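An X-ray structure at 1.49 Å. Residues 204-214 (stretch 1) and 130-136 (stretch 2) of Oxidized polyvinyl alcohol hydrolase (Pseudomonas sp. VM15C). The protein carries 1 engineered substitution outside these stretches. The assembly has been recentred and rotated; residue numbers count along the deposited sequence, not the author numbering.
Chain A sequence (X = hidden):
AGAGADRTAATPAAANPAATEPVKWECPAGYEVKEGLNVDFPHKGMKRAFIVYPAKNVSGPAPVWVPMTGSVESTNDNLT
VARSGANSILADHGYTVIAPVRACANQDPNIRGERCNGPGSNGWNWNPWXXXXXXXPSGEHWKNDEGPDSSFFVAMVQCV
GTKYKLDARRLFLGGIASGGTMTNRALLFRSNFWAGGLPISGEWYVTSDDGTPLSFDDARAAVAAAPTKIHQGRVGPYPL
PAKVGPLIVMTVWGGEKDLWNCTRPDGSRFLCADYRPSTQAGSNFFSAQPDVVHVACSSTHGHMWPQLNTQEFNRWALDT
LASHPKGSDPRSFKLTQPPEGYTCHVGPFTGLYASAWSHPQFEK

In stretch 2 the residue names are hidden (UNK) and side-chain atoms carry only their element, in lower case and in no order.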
# COMPACT_ATOMS: atom_id res chain seq x y z
N TRP A 204 8.40 -3.13 -5.59
CA TRP A 204 8.00 -2.83 -6.98
C TRP A 204 8.25 -4.11 -7.82
O TRP A 204 7.63 -4.28 -8.87
CB TRP A 204 8.87 -1.69 -7.57
CG TRP A 204 8.22 -0.99 -8.75
CD1 TRP A 204 8.58 -1.09 -10.08
CD2 TRP A 204 7.11 -0.08 -8.70
NE1 TRP A 204 7.76 -0.29 -10.85
CE2 TRP A 204 6.85 0.35 -10.03
CE3 TRP A 204 6.31 0.43 -7.65
CZ2 TRP A 204 5.83 1.26 -10.34
CZ3 TRP A 204 5.29 1.34 -7.95
CH2 TRP A 204 5.05 1.76 -9.28
N TYR A 205 9.15 -4.97 -7.37
CA TYR A 205 9.56 -6.21 -8.09
C TYR A 205 10.00 -5.84 -9.49
O TYR A 205 9.48 -6.32 -10.52
CB TYR A 205 8.42 -7.21 -8.16
CG TYR A 205 7.86 -7.64 -6.83
CD1 TYR A 205 8.67 -8.23 -5.85
CD2 TYR A 205 6.49 -7.55 -6.60
CE1 TYR A 205 8.11 -8.75 -4.69
CE2 TYR A 205 5.92 -8.08 -5.44
CZ TYR A 205 6.73 -8.68 -4.51
OH TYR A 205 6.16 -9.29 -3.39
N VAL A 206 11.00 -4.97 -9.54
CA VAL A 206 11.50 -4.45 -10.81
C VAL A 206 11.83 -5.55 -11.83
O VAL A 206 12.45 -6.58 -11.48
CB VAL A 206 12.75 -3.61 -10.54
CG1 VAL A 206 13.49 -3.26 -11.88
CG2 VAL A 206 12.31 -2.31 -9.90
N THR A 207 11.37 -5.33 -13.06
CA THR A 207 11.69 -6.29 -14.14
C THR A 207 12.39 -5.53 -15.26
O THR A 207 12.54 -4.31 -15.23
CB THR A 207 10.42 -6.90 -14.80
OG1 THR A 207 9.66 -5.89 -15.48
CG2 THR A 207 9.55 -7.61 -13.73
N SER A 208 12.80 -6.27 -16.28
CA SER A 208 13.35 -5.61 -17.44
C SER A 208 12.20 -4.94 -18.16
O SER A 208 11.02 -5.20 -17.88
CB SER A 208 13.99 -6.62 -18.42
OG SER A 208 15.03 -7.32 -17.75
N ASP A 209 12.53 -4.09 -19.14
CA ASP A 209 11.48 -3.40 -19.90
C ASP A 209 10.53 -4.36 -20.61
O ASP A 209 9.36 -4.01 -20.80
CB ASP A 209 12.09 -2.46 -20.95
CG ASP A 209 12.66 -1.20 -20.38
OD1 ASP A 209 12.40 -0.91 -19.17
OD2 ASP A 209 13.36 -0.46 -21.12
N ASP A 210 11.03 -5.53 -21.02
CA ASP A 210 10.18 -6.51 -21.69
C ASP A 210 9.36 -7.37 -20.74
O ASP A 210 8.66 -8.31 -21.15
CB ASP A 210 11.02 -7.42 -22.63
CG ASP A 210 12.02 -8.32 -21.91
OD1 ASP A 210 12.09 -8.38 -20.68
OD2 ASP A 210 12.79 -9.03 -22.62
N GLY A 211 9.42 -7.05 -19.45
CA GLY A 211 8.62 -7.82 -18.50
C GLY A 211 9.34 -8.97 -17.87
O GLY A 211 8.83 -9.58 -16.94
N THR A 212 10.52 -9.32 -18.36
CA THR A 212 11.26 -10.43 -17.78
C THR A 212 11.56 -10.28 -16.29
O THR A 212 12.16 -9.31 -15.89
CB THR A 212 12.61 -10.60 -18.48
OG1 THR A 212 12.39 -10.71 -19.89
CG2 THR A 212 13.33 -11.87 -17.96
N PRO A 213 11.11 -11.23 -15.44
CA PRO A 213 11.39 -11.13 -14.00
C PRO A 213 12.89 -11.14 -13.75
O PRO A 213 13.68 -11.84 -14.44
CB PRO A 213 10.71 -12.35 -13.40
CG PRO A 213 9.56 -12.58 -14.37
CD PRO A 213 10.16 -12.33 -15.72
N LEU A 214 13.30 -10.35 -12.78
CA LEU A 214 14.72 -10.27 -12.41
C LEU A 214 14.86 -10.79 -11.01
O LEU A 214 13.93 -10.65 -10.18
CB LEU A 214 15.20 -8.81 -12.45
CG LEU A 214 15.14 -8.12 -13.81
CD1 LEU A 214 15.45 -6.61 -13.71
CD2 LEU A 214 16.15 -8.84 -14.77
N UNK A 130 -2.32 -10.40 -2.38
CA UNK A 130 -2.15 -10.71 -3.80
C UNK A 130 -1.58 -9.40 -4.39
O UNK A 130 -2.29 -8.59 -5.00
c UNK A 130 -4.18 -12.29 -3.70
c UNK A 130 -5.28 -14.51 -2.37
c UNK A 130 -5.36 -12.18 -2.96
c UNK A 130 -3.55 -13.52 -3.78
c UNK A 130 -5.91 -13.27 -2.31
c UNK A 130 -3.53 -11.07 -4.38
c UNK A 130 -4.11 -14.63 -3.10
N UNK A 131 -0.28 -9.24 -4.20
CA UNK A 131 0.39 -8.00 -4.49
C UNK A 131 1.46 -7.98 -5.56
O UNK A 131 2.02 -6.92 -5.83
o UNK A 131 3.87 -8.49 -1.28
o UNK A 131 3.48 -9.02 -3.38
c UNK A 131 1.62 -8.27 -2.05
c UNK A 131 0.94 -7.36 -3.17
c UNK A 131 3.09 -8.60 -2.27
N UNK A 132 1.71 -9.12 -6.21
CA UNK A 132 2.70 -9.09 -7.28
C UNK A 132 2.71 -10.45 -7.97
O UNK A 132 2.56 -11.48 -7.30
N UNK A 133 2.94 -10.45 -9.27
CA UNK A 133 2.98 -11.74 -9.97
C UNK A 133 4.27 -12.45 -9.66
O UNK A 133 5.30 -11.82 -9.43
c UNK A 133 3.68 -10.53 -13.61
n UNK A 133 4.54 -9.58 -14.29
n UNK A 133 5.88 -11.24 -15.18
n UNK A 133 6.28 -9.02 -15.71
c UNK A 133 5.58 -9.95 -15.05
c UNK A 133 3.98 -10.73 -12.13
c UNK A 133 2.82 -11.49 -11.48
N UNK A 134 4.20 -13.77 -9.60
CA UNK A 134 5.36 -14.60 -9.33
C UNK A 134 6.35 -14.50 -10.49
O UNK A 134 5.99 -14.11 -11.58
c UNK A 134 4.90 -16.05 -9.16
N UNK A 135 7.60 -14.88 -10.22
CA UNK A 135 8.68 -14.81 -11.21
C UNK A 135 8.61 -15.89 -12.27
O UNK A 135 9.20 -15.73 -13.33
c UNK A 135 9.98 -14.90 -10.51
N UNK A 136 7.89 -16.97 -11.99
CA UNK A 136 7.79 -18.05 -12.99
C UNK A 136 6.55 -17.85 -13.85
O UNK A 136 5.68 -17.02 -13.55
o UNK A 136 6.59 -19.07 -10.21
c UNK A 136 6.51 -19.48 -11.39
c UNK A 136 7.72 -19.37 -12.26
o UNK A 136 5.49 -19.96 -11.89
O HOH W 1 6.81 -6.15 -15.27
O HOH W 2 7.13 -12.34 -17.71

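Position 130 carries seven side-chain carbons, one leading into a ring of six, with no heteroatom. The ring lies out of reach of stretch 1, so composition alone identifies it: Phe130.

At position 131 there are three carbons in a row, the third carrying two oxygens. The CA-to-CB bond points sideways, yet the folded chain brings one oxygen 2.7 Å from Tyr205 OH, near the plane of the phenol ring at its edge. A carboxylate on a three-carbon arm is glutamate, and Glu131 OE1 accepts the hydrogen bond from Tyr205 OH. Its OE2 is satisfied elsewhere in the structure.

Position 132 has no side-chain atoms. Its CA lies 3.8 Å from Tyr205 CE2, and an ideal CB would point toward stretch 1 and come within 2.3 Å of that same Tyr205 CE2, a clash. The residue is Gly132, and the bare backbone makes room for the tyrosine ring.

Position 133 shows three carbons, a nitrogen, then a carbon bearing two more nitrogens: a guanidinium. Its CA-to-CB bond points away, but the end of the long side chain comes nearer, and one terminal nitrogen lies 2.9 Å from Gly211 O. This is Arg133. Its NH2 donates to Gly211 O with an angle of 163°, a nearly straight bond close to the guanidinium plane. One water accepts from Arg133 NH2 (3.0 Å) and donates to Thr207 OG1 (2.9 Å); another accepts from Arg133 NH1 (3.0 Å) and donates weakly to Gly211 O (3.3 Å).

Position 134 has a single carbon, pointing away and touching nothing on stretch 1: Ala134.

Position 135 also has one carbon, set sideways, and its CB packs 3.9 Å from Pro213 CB. It is Ala135, whose backbone O also approaches Pro213 CG at 3.3 Å.

Position 136 has two carbons, the second carrying two oxygens; it points away and makes no contact with stretch 1. This shorter acid is Asp136.

The contact joins two irregular segments through a few specific fits. Tyr205 reaches past Gly132 to Glu131, so an absent side chain and a carboxylate serve one phenol. Arg133 reads the carbonyl of Gly211, which closes the type I turn begun at Ser208. Gly211 N bonds to Ser208 O (2.9 Å), and Ser208 N to Thr212 O (3.1 Å), helping to hold the loop that presents this carbonyl. The backbone angles of Gly211 themselves call for glycine. Waters extend the arginine's reach, and Pro213 against Ala135 adds a small apolar patch. The readable rule is that a turn offers a carbonyl to a long arginine, while a glycine leaves room for a ring whose hydroxyl meets a carboxylate.

Stretch 2 (130-136) FEGRAAD
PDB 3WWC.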